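Local coordinates for putative transcriptional regulator TRANSCRIPTION REGULATOR protein (Rhizobium meliloti, PDB 5NLA) that binds c-di-GMP by a PilZ-like mechanism and activates transcription to regulate extracellular polysaccharide production, probably through sequence-specific DNA binding, at residues Asp122-Gly127 with Glu176-Asp181; Arg133-Ala138 with Val142-Pro147; Gly148-Arg153 with Asp199-Tyr204; Gly195-Leu200 with Val232-Ala237. All coordinates share one frame; numbering follows the deposited sequence.

Contact 1: residues Asp122-Gly127 with Glu176-Asp181; sequences DHWNVG and ELLADD
The indole of Trp124 lies with one face against Leu178, whose CB stands 3.9 Å from the centroid of the five-membered ring and 24° off its normal, a CH-pi contact shifted from the middle of the indole toward the rim. Leu178 CD1 packs beyond that rim, beside CB, CG and CD1 of the tryptophan, and comes to 3.5 Å from Trp124 CD1. Ala179 approaches obliquely, its backbone N 4.4 Å from Trp124 NE1. The ring of Tyr175, just ahead of Glu176, also meets the indole, the two planes about 25° apart. Where they overlap, the side chains of Trp124 and Leu178 point in opposing directions. In Leu178, CG sits beside the backbone N (chi1 -57°), and CD1 then reaches the CB-CG side of the indole. The polar edge is engaged by the same neighbour in sequence: Trp124 NE1 donates to Tyr175 O, a bond that should restrain the ring's rotation while the leucine packs on its face. The contact joins strand 124-129, an inner strand of the seven-stranded antiparallel sheet between strands 150-154 and 166-173, to the short helix 175-178 that follows strand 166-173. Phe152 on the first of those strands also touches Trp124, and Met173 on the second touches Leu178. At the flanks, Glu176 is salt-bridged to Arg301 in the helix-turn-helix region and hydrogen-bonded to His260, while Asp122 OD2 bonds His256 ND1.

Contact 2: residues Arg133-Ala138 with Val142-Pro147; sequences RSWTEA and VTETGP
Ser134 and Thr145, like Thr136 and Thr143, are hydrogen-bonded pairs of an antiparallel beta hairpin whose second strand, 141-145, is an edge strand of a five-stranded sheet within this chain. Four backbone bonds close the hairpin: Ser134 N to Thr145 O is 2.9 Å and Thr136 N to Thr143 O 2.8 Å, and each is answered by a longer return bond, from Thr145 N to Ser134 O and from Thr143 N to Thr136 O. CA-H...O contacts fill the gaps between them, among them Trp135 CA to Thr143 O at 3.4 Å. Side chains alternate between the two faces. Ser134, Thr136, Thr143 and Thr145 share one, where Thr145 touches Phe129 and Phe151 of the seven-stranded sheet; Thr136 OG1 bonds Tyr109 OH, and Thr143 OG1 bonds Asn190 O. Trp135, Glu137, Val142 and Glu144 occupy the opposite face. There the indole and Glu144 run side by side, ring and carboxylate planes 21° apart, with Glu144 CG over the ring face, 3.4 Å from Trp135 NE1. Fully extended, with CG anti to the backbone N (chi1 -174°), Glu144 brings its carboxylate to Arg133, at the open end. The charged contact is a salt bridge of 3.1 Å between Arg133 NH1 and Glu144 OE2, the two planes turned 61° from each other. Pro147 CD lies over the centre of the same guanidinium, 3.8 Å from Arg133 CZ.

Contact 3: residues Gly148-Arg153 with Asp199-Tyr204; sequences GEFFFR and DLLANY
Leu201 is the first residue of 199-204 to press on Phe150, and it does so with a methyl over the ring face. Its CD2 is 3.6 Å from the centroid of the Phe150 ring and 18° off the ring normal, a CH-pi contact displaced toward the rim at CZ, which stands 3.5 Å from Leu201 CD2. Leu201 CG comes equally close to that carbon. A fully trans first torsion (chi1 179°) extends the leucine side chain away from the helix to lay this methyl on the ring; it also touches Met230 of helix 220-234. Helix 196-211 thus packs against the seven-stranded antiparallel sheet, near strands 150-154 and 191-193, and Phe150 reaches from the sheet to the helix. The ring also touches Val126, Leu128 and Leu193, so it belongs to one apolar layer with the neighbouring strands; the Phe150 backbone is hydrogen-bonded to Leu193 of the edge strand 191-193. Next along the helix, Ala202 comes to the ring from a different direction: its backbone N lies near the ring plane, at the edge, 3.6 Å from Phe150 CZ. The methyl of the same alanine comes in at that end of the ring as well, with Ala202 CB 4.1 Å from Phe150 CE1.

Contact 4: residues Gly195-Leu200 with Val232-Ala237; sequences GNLADL and VACVAA
Leu197 and Cys234 form the centre of this helix-to-helix contact. Cys234 SG lies 3.3 Å from Leu197 O and 3.9 Å from Leu197 CD1, so the thiol sulfur meets both the backbone carbonyl and one methyl of the same residue. The second methyl of Leu197 turns to the preceding residue of the other helix, where its CD2 is 3.5 Å from Ala233 O; CD1 also reaches Ala233 CB, at 4.1 Å. The leucine thus spreads its two branches over two consecutive residues. A chi1 of -170° turns Leu197 CG opposite its own amide N, and its branches extend from the helix across to 232-237, while the sulfur of Cys234 stands beside its own backbone N. In the next shell, Leu197 sits in the first turn of helix 196-211. Gly195 holds the N-cap place with backbone angles that suit glycine, and its carbonyl O accepts Asp199 N at 2.8 Å. Asn196 OD1 accepts Leu197 N, weakly. On the other side, helix 220-234 ends near here. Both helices also touch strand 191-193, whose Leu193 meets Ala198 and Cys234, so the helix pair rests on an edge strand of the seven-stranded sheet within this chain. The chemistry is that of small apolar groups, methyls and a thiol, set against backbone carbonyls. Van der Waals packing therefore probably dominates, with SG near Leu197 O but no hydrogen bond assigned and no charged group among the touching residues.

Contacts 1 and 3 are buried and apolar: in each an aromatic ring from neighbouring strands of the same seven-stranded sheet takes a leucine on its face. These strands are joined directly, probably by hydrogen bonds from Asn125 N to Arg153 O and from Phe151 N to Gly127 O. Contact 4 is partly buried and adjoins contact 3, with centres about 7 Å apart; both use helix 196-211 and share Asp199 and Leu200, and Leu201 meets Cys234 between them. Contact 2, in the other sheet, is partly buried too but has exposed residues at its rim, and it alone combines backbone hydrogen bonding with a salt bridge. Its Thr145 packs on Phe151, where the two sheets meet.

Contact 1: residues Asp122-Gly127 with Glu176-Asp181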
# COMPACT_ATOMS: atom_id res chain seq x y z
N ASP A 122 -1.12 -5.87 -2.79
CA ASP A 122 -0.03 -6.23 -1.88
C ASP A 122 1.07 -5.17 -1.85
O ASP A 122 2.25 -5.47 -1.56
CB ASP A 122 0.55 -7.58 -2.29
CG ASP A 122 1.10 -7.57 -3.71
OD1 ASP A 122 0.87 -6.59 -4.45
OD2 ASP A 122 1.75 -8.56 -4.07
N HIS A 123 0.69 -3.93 -2.09
CA HIS A 123 1.64 -2.85 -2.17
C HIS A 123 2.35 -2.72 -0.82
O HIS A 123 1.84 -3.16 0.21
CB HIS A 123 0.94 -1.52 -2.51
CG HIS A 123 0.34 -1.47 -3.88
ND1 HIS A 123 -0.67 -2.31 -4.29
CD2 HIS A 123 0.59 -0.65 -4.93
CE1 HIS A 123 -1.00 -2.03 -5.54
NE2 HIS A 123 -0.25 -1.02 -5.95
N TRP A 124 3.55 -2.13 -0.84
CA TRP A 124 4.20 -1.66 0.37
C TRP A 124 3.61 -0.28 0.64
O TRP A 124 3.64 0.60 -0.21
CB TRP A 124 5.71 -1.55 0.17
CG TRP A 124 6.34 -2.77 -0.41
CD1 TRP A 124 6.66 -2.98 -1.71
CD2 TRP A 124 6.71 -3.96 0.29
NE1 TRP A 124 7.21 -4.22 -1.87
CE2 TRP A 124 7.26 -4.85 -0.66
CE3 TRP A 124 6.63 -4.37 1.62
CZ2 TRP A 124 7.73 -6.10 -0.32
CZ3 TRP A 124 7.09 -5.63 1.96
CH2 TRP A 124 7.64 -6.48 0.99
N ASN A 125 3.03 -0.11 1.82
CA ASN A 125 2.38 1.14 2.19
C ASN A 125 3.28 1.86 3.17
O ASN A 125 3.68 1.31 4.21
CB ASN A 125 1.01 0.83 2.82
CG ASN A 125 0.06 2.03 2.85
OD1 ASN A 125 -0.94 1.98 3.57
ND2 ASN A 125 0.32 3.07 2.08
N VAL A 126 3.64 3.09 2.83
CA VAL A 126 4.31 3.99 3.75
C VAL A 126 3.46 5.23 3.86
O VAL A 126 3.03 5.77 2.84
CB VAL A 126 5.71 4.34 3.26
CG1 VAL A 126 6.25 5.57 3.96
CG2 VAL A 126 6.62 3.14 3.49
N GLY A 127 3.21 5.68 5.08
CA GLY A 127 2.30 6.80 5.31
C GLY A 127 2.83 7.76 6.35
O GLY A 127 3.19 7.33 7.44
N GLU A 176 7.18 -5.31 -6.47
CA GLU A 176 8.46 -5.47 -7.12
C GLU A 176 9.44 -4.32 -6.88
O GLU A 176 10.65 -4.54 -6.86
CB GLU A 176 8.23 -5.67 -8.61
CG GLU A 176 9.48 -6.05 -9.38
CD GLU A 176 10.14 -7.35 -8.94
OE1 GLU A 176 9.42 -8.28 -8.49
OE2 GLU A 176 11.38 -7.45 -9.08
N LEU A 177 8.92 -3.12 -6.67
CA LEU A 177 9.75 -1.95 -6.37
C LEU A 177 10.77 -2.23 -5.26
O LEU A 177 11.94 -1.87 -5.37
CB LEU A 177 8.89 -0.74 -5.99
CG LEU A 177 9.25 0.60 -6.64
CD1 LEU A 177 10.68 1.00 -6.32
CD2 LEU A 177 9.04 0.55 -8.15
N LEU A 178 10.30 -2.90 -4.21
CA LEU A 178 11.10 -3.17 -3.02
C LEU A 178 11.36 -4.67 -2.78
O LEU A 178 11.92 -5.03 -1.74
CB LEU A 178 10.41 -2.57 -1.79
CG LEU A 178 10.10 -1.06 -1.81
CD1 LEU A 178 9.05 -0.66 -0.78
CD2 LEU A 178 11.38 -0.27 -1.59
N ALA A 179 11.01 -5.53 -3.73
CA ALA A 179 11.14 -6.99 -3.57
C ALA A 179 12.58 -7.44 -3.24
O ALA A 179 12.77 -8.44 -2.54
CB ALA A 179 10.63 -7.71 -4.80
N ASP A 180 13.57 -6.70 -3.73
CA ASP A 180 14.98 -6.98 -3.42
C ASP A 180 15.27 -6.97 -1.92
O ASP A 180 16.01 -7.83 -1.44
CB ASP A 180 15.92 -6.01 -4.14
CG ASP A 180 16.13 -6.35 -5.62
OD1 ASP A 180 15.64 -7.41 -6.09
OD2 ASP A 180 16.80 -5.55 -6.31
N ASP A 181 14.69 -6.03 -1.17
CA ASP A 181 14.90 -5.96 0.28
C ASP A 181 13.69 -6.52 1.07
O ASP A 181 13.40 -6.07 2.17
CB ASP A 181 15.27 -4.53 0.71
CG ASP A 181 16.69 -4.12 0.26
OD1 ASP A 181 16.85 -3.58 -0.86
OD2 ASP A 181 17.64 -4.32 1.05

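Contact 2: residues Arg133-Ala138 with Val142-Pro147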
# COMPACT_ATOMS: atom_id res chain seq x y z
N ARG A 133 -3.07 10.88 14.69
CA ARG A 133 -2.41 9.78 15.36
C ARG A 133 -3.18 8.55 14.95
O ARG A 133 -4.41 8.60 14.91
CB ARG A 133 -2.44 9.93 16.88
CG ARG A 133 -1.53 11.03 17.37
CD ARG A 133 -1.29 11.05 18.88
NE ARG A 133 -0.10 11.86 19.18
CZ ARG A 133 1.17 11.47 19.01
NH1 ARG A 133 1.46 10.25 18.55
NH2 ARG A 133 2.16 12.29 19.30
N SER A 134 -2.47 7.48 14.60
CA SER A 134 -3.11 6.20 14.41
C SER A 134 -2.55 5.23 15.42
O SER A 134 -1.53 5.48 16.01
CB SER A 134 -2.94 5.71 12.98
OG SER A 134 -1.60 5.31 12.74
N TRP A 135 -3.29 4.16 15.67
CA TRP A 135 -2.85 3.07 16.50
C TRP A 135 -3.19 1.83 15.72
O TRP A 135 -4.35 1.66 15.34
CB TRP A 135 -3.60 3.07 17.82
CG TRP A 135 -3.26 4.23 18.72
CD1 TRP A 135 -2.35 4.24 19.72
CD2 TRP A 135 -3.83 5.55 18.68
NE1 TRP A 135 -2.31 5.47 20.33
CE2 TRP A 135 -3.21 6.30 19.71
CE3 TRP A 135 -4.81 6.17 17.89
CZ2 TRP A 135 -3.54 7.64 19.97
CZ3 TRP A 135 -5.13 7.50 18.14
CH2 TRP A 135 -4.50 8.22 19.18
N THR A 136 -2.20 0.99 15.43
CA THR A 136 -2.41 -0.15 14.55
C THR A 136 -1.89 -1.48 15.09
O THR A 136 -0.70 -1.64 15.37
CB THR A 136 -1.82 0.09 13.15
OG1 THR A 136 -2.02 1.46 12.78
CG2 THR A 136 -2.51 -0.82 12.12
N GLU A 137 -2.82 -2.42 15.21
CA GLU A 137 -2.53 -3.78 15.61
C GLU A 137 -2.22 -4.64 14.39
O GLU A 137 -2.90 -4.55 13.36
CB GLU A 137 -3.73 -4.37 16.34
CG GLU A 137 -3.38 -5.59 17.15
CD GLU A 137 -4.39 -6.69 16.97
OE1 GLU A 137 -5.52 -6.53 17.48
OE2 GLU A 137 -4.05 -7.70 16.29
N ALA A 138 -1.19 -5.46 14.51
CA ALA A 138 -0.86 -6.47 13.51
C ALA A 138 0.05 -7.47 14.17
O ALA A 138 1.04 -7.08 14.80
CB ALA A 138 -0.15 -5.85 12.33
N VAL A 142 0.83 -3.60 18.93
CA VAL A 142 0.31 -2.28 18.58
C VAL A 142 1.45 -1.31 18.38
O VAL A 142 2.45 -1.33 19.08
CB VAL A 142 -0.65 -1.72 19.64
CG1 VAL A 142 -1.25 -0.39 19.16
CG2 VAL A 142 -1.76 -2.72 19.92
N THR A 143 1.25 -0.44 17.40
CA THR A 143 2.19 0.57 16.99
C THR A 143 1.42 1.88 16.90
O THR A 143 0.29 1.90 16.43
CB THR A 143 2.80 0.15 15.65
OG1 THR A 143 3.96 -0.65 15.90
CG2 THR A 143 3.20 1.33 14.80
N GLU A 144 2.04 2.96 17.36
CA GLU A 144 1.42 4.29 17.33
C GLU A 144 2.22 5.22 16.44
O GLU A 144 3.42 5.36 16.62
CB GLU A 144 1.36 4.88 18.73
CG GLU A 144 0.59 6.19 18.76
CD GLU A 144 0.70 6.93 20.06
OE1 GLU A 144 1.41 6.46 20.98
OE2 GLU A 144 0.07 8.00 20.15
N THR A 145 1.55 5.86 15.50
CA THR A 145 2.16 6.78 14.56
C THR A 145 1.53 8.12 14.83
O THR A 145 0.31 8.24 14.78
CB THR A 145 1.85 6.39 13.10
OG1 THR A 145 2.42 5.10 12.79
CG2 THR A 145 2.40 7.43 12.12
N GLY A 146 2.34 9.13 15.13
CA GLY A 146 1.86 10.48 15.36
C GLY A 146 2.39 11.46 14.34
O GLY A 146 3.13 11.07 13.44
N PRO A 147 2.06 12.75 14.50
CA PRO A 147 2.49 13.79 13.55
C PRO A 147 3.99 13.75 13.26
O PRO A 147 4.80 13.55 14.18
CB PRO A 147 2.11 15.09 14.26
CG PRO A 147 0.98 14.71 15.15
CD PRO A 147 1.37 13.36 15.67

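Contact 3: residues Gly148-Arg153 with Asp199-Tyr204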
# COMPACT_ATOMS: atom_id res chain seq x y z
N GLY A 148 4.34 13.89 11.98
CA GLY A 148 5.73 13.89 11.54
C GLY A 148 6.40 12.54 11.56
O GLY A 148 7.61 12.47 11.44
N GLU A 149 5.62 11.47 11.70
CA GLU A 149 6.14 10.10 11.67
C GLU A 149 5.49 9.30 10.56
O GLU A 149 4.36 9.62 10.14
CB GLU A 149 5.84 9.38 12.98
CG GLU A 149 6.27 10.10 14.23
CD GLU A 149 6.20 9.19 15.44
OE1 GLU A 149 5.07 8.77 15.80
OE2 GLU A 149 7.27 8.88 16.00
N PHE A 150 6.19 8.26 10.12
CA PHE A 150 5.67 7.30 9.14
C PHE A 150 5.27 5.99 9.78
O PHE A 150 5.95 5.51 10.68
CB PHE A 150 6.74 6.94 8.11
CG PHE A 150 7.20 8.07 7.27
CD1 PHE A 150 8.21 8.91 7.71
CD2 PHE A 150 6.66 8.28 6.00
CE1 PHE A 150 8.66 9.95 6.92
CE2 PHE A 150 7.11 9.32 5.20
CZ PHE A 150 8.10 10.17 5.66
N PHE A 151 4.21 5.38 9.26
CA PHE A 151 4.02 3.93 9.42
C PHE A 151 4.59 3.26 8.17
O PHE A 151 4.58 3.84 7.08
CB PHE A 151 2.54 3.53 9.65
CG PHE A 151 1.63 3.68 8.44
CD1 PHE A 151 1.61 2.71 7.44
CD2 PHE A 151 0.78 4.77 8.33
CE1 PHE A 151 0.77 2.86 6.33
CE2 PHE A 151 -0.06 4.92 7.23
CZ PHE A 151 -0.07 3.96 6.23
N PHE A 152 5.10 2.05 8.36
CA PHE A 152 5.37 1.14 7.25
C PHE A 152 4.58 -0.16 7.44
O PHE A 152 4.56 -0.72 8.53
CB PHE A 152 6.87 0.85 7.12
CG PHE A 152 7.17 -0.37 6.30
CD1 PHE A 152 7.08 -0.33 4.91
CD2 PHE A 152 7.50 -1.57 6.92
CE1 PHE A 152 7.34 -1.46 4.16
CE2 PHE A 152 7.76 -2.70 6.17
CZ PHE A 152 7.68 -2.65 4.79
N ARG A 153 3.98 -0.63 6.35
CA ARG A 153 3.13 -1.82 6.34
C ARG A 153 3.03 -2.42 4.93
O ARG A 153 2.86 -1.68 3.95
CB ARG A 153 1.70 -1.45 6.78
CG ARG A 153 1.40 -1.63 8.25
CD ARG A 153 -0.09 -1.70 8.50
NE ARG A 153 -0.77 -0.47 8.09
CZ ARG A 153 -0.80 0.68 8.77
NH1 ARG A 153 -0.16 0.85 9.95
NH2 ARG A 153 -1.47 1.71 8.25
N ASP A 199 12.92 12.10 9.11
CA ASP A 199 12.88 13.54 8.81
C ASP A 199 13.34 13.80 7.38
O ASP A 199 12.74 14.60 6.67
CB ASP A 199 13.74 14.37 9.79
CG ASP A 199 12.98 14.83 11.05
OD1 ASP A 199 11.75 14.65 11.15
OD2 ASP A 199 13.63 15.40 11.95
N LEU A 200 14.40 13.10 6.96
CA LEU A 200 14.94 13.17 5.60
C LEU A 200 13.89 12.82 4.57
O LEU A 200 13.67 13.58 3.62
CB LEU A 200 16.13 12.21 5.45
CG LEU A 200 16.77 12.05 4.06
CD1 LEU A 200 17.42 13.35 3.64
CD2 LEU A 200 17.78 10.91 4.06
N LEU A 201 13.27 11.65 4.76
CA LEU A 201 12.21 11.17 3.88
C LEU A 201 11.02 12.13 3.88
O LEU A 201 10.43 12.38 2.82
CB LEU A 201 11.77 9.77 4.30
CG LEU A 201 10.64 9.08 3.52
CD1 LEU A 201 11.03 8.75 2.08
CD2 LEU A 201 10.23 7.82 4.26
N ALA A 202 10.68 12.66 5.05
CA ALA A 202 9.60 13.64 5.16
C ALA A 202 9.92 14.88 4.34
O ALA A 202 9.09 15.34 3.56
CB ALA A 202 9.34 14.01 6.61
N ASN A 203 11.14 15.39 4.51
CA ASN A 203 11.61 16.58 3.77
C ASN A 203 11.48 16.38 2.25
O ASN A 203 10.99 17.26 1.55
CB ASN A 203 13.07 16.92 4.10
CG ASN A 203 13.25 17.47 5.52
OD1 ASN A 203 12.31 17.93 6.16
ND2 ASN A 203 14.50 17.42 6.01
N TYR A 204 11.92 15.22 1.77
CA TYR A 204 11.86 14.92 0.34
C TYR A 204 10.42 14.86 -0.14
O TYR A 204 10.09 15.45 -1.17
CB TYR A 204 12.57 13.60 0.01
CG TYR A 204 12.72 13.38 -1.49
CD1 TYR A 204 13.60 14.16 -2.24
CD2 TYR A 204 11.97 12.41 -2.16
CE1 TYR A 204 13.73 13.98 -3.61
CE2 TYR A 204 12.11 12.22 -3.53
CZ TYR A 204 12.99 13.01 -4.25
OH TYR A 204 13.12 12.83 -5.60

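Contact 4: residues Gly195-Leu200 with Val232-Ala237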
# COMPACT_ATOMS: atom_id res chain seq x y z
N GLY A 195 13.07 9.78 13.44
CA GLY A 195 14.51 10.06 13.46
C GLY A 195 14.88 11.01 12.34
O GLY A 195 14.00 11.53 11.64
N ASN A 196 16.17 11.26 12.18
CA ASN A 196 16.65 12.10 11.07
C ASN A 196 16.33 11.39 9.76
O ASN A 196 15.84 12.01 8.81
CB ASN A 196 18.14 12.50 11.21
CG ASN A 196 19.11 11.32 11.13
OD1 ASN A 196 18.71 10.16 11.28
ND2 ASN A 196 20.39 11.61 10.91
N LEU A 197 16.55 10.08 9.73
CA LEU A 197 16.30 9.24 8.56
C LEU A 197 14.83 9.29 8.07
O LEU A 197 14.57 9.24 6.87
CB LEU A 197 16.76 7.81 8.86
CG LEU A 197 16.86 6.73 7.78
CD1 LEU A 197 17.06 7.26 6.37
CD2 LEU A 197 17.99 5.77 8.16
N ALA A 198 13.89 9.42 9.00
CA ALA A 198 12.49 9.71 8.67
C ALA A 198 12.24 11.20 8.38
O ALA A 198 11.41 11.53 7.53
CB ALA A 198 11.58 9.23 9.78
N ASP A 199 12.92 12.10 9.11
CA ASP A 199 12.88 13.54 8.81
C ASP A 199 13.34 13.80 7.38
O ASP A 199 12.74 14.60 6.67
CB ASP A 199 13.74 14.37 9.79
CG ASP A 199 12.98 14.83 11.05
OD1 ASP A 199 11.75 14.65 11.15
OD2 ASP A 199 13.63 15.40 11.95
N LEU A 200 14.40 13.10 6.96
CA LEU A 200 14.94 13.17 5.60
C LEU A 200 13.89 12.82 4.57
O LEU A 200 13.67 13.58 3.62
CB LEU A 200 16.13 12.21 5.45
CG LEU A 200 16.77 12.05 4.06
CD1 LEU A 200 17.42 13.35 3.64
CD2 LEU A 200 17.78 10.91 4.06
N VAL A 232 13.70 2.04 1.93
CA VAL A 232 14.42 0.85 2.33
C VAL A 232 15.51 1.15 3.39
O VAL A 232 15.75 0.33 4.29
CB VAL A 232 14.96 0.10 1.07
CG1 VAL A 232 16.15 0.82 0.44
CG2 VAL A 232 15.33 -1.33 1.41
N ALA A 233 16.12 2.33 3.31
CA ALA A 233 17.04 2.83 4.36
C ALA A 233 16.35 3.08 5.71
O ALA A 233 16.90 2.74 6.75
CB ALA A 233 17.73 4.11 3.89
N CYS A 234 15.16 3.67 5.70
CA CYS A 234 14.39 3.85 6.94
C CYS A 234 14.07 2.54 7.66
O CYS A 234 14.11 2.49 8.89
CB CYS A 234 13.08 4.58 6.69
SG CYS A 234 13.26 6.31 6.22
N VAL A 235 13.76 1.50 6.89
CA VAL A 235 13.35 0.22 7.47
C VAL A 235 14.51 -0.51 8.19
O VAL A 235 14.26 -1.42 8.96
CB VAL A 235 12.64 -0.69 6.43
CG1 VAL A 235 12.15 -1.99 7.07
CG2 VAL A 235 11.47 0.07 5.80
N ALA A 236 15.77 -0.10 7.95
CA ALA A 236 16.86 -0.43 8.89
C ALA A 236 16.54 0.21 10.25
O ALA A 236 16.97 1.32 10.57
CB ALA A 236 18.21 0.03 8.35
N ALA A 237 15.74 -0.53 11.02
CA ALA A 237 15.11 -0.08 12.27
C ALA A 237 15.10 -1.24 13.29
O ALA A 237 15.23 -2.40 12.90
CB ALA A 237 13.69 0.37 11.99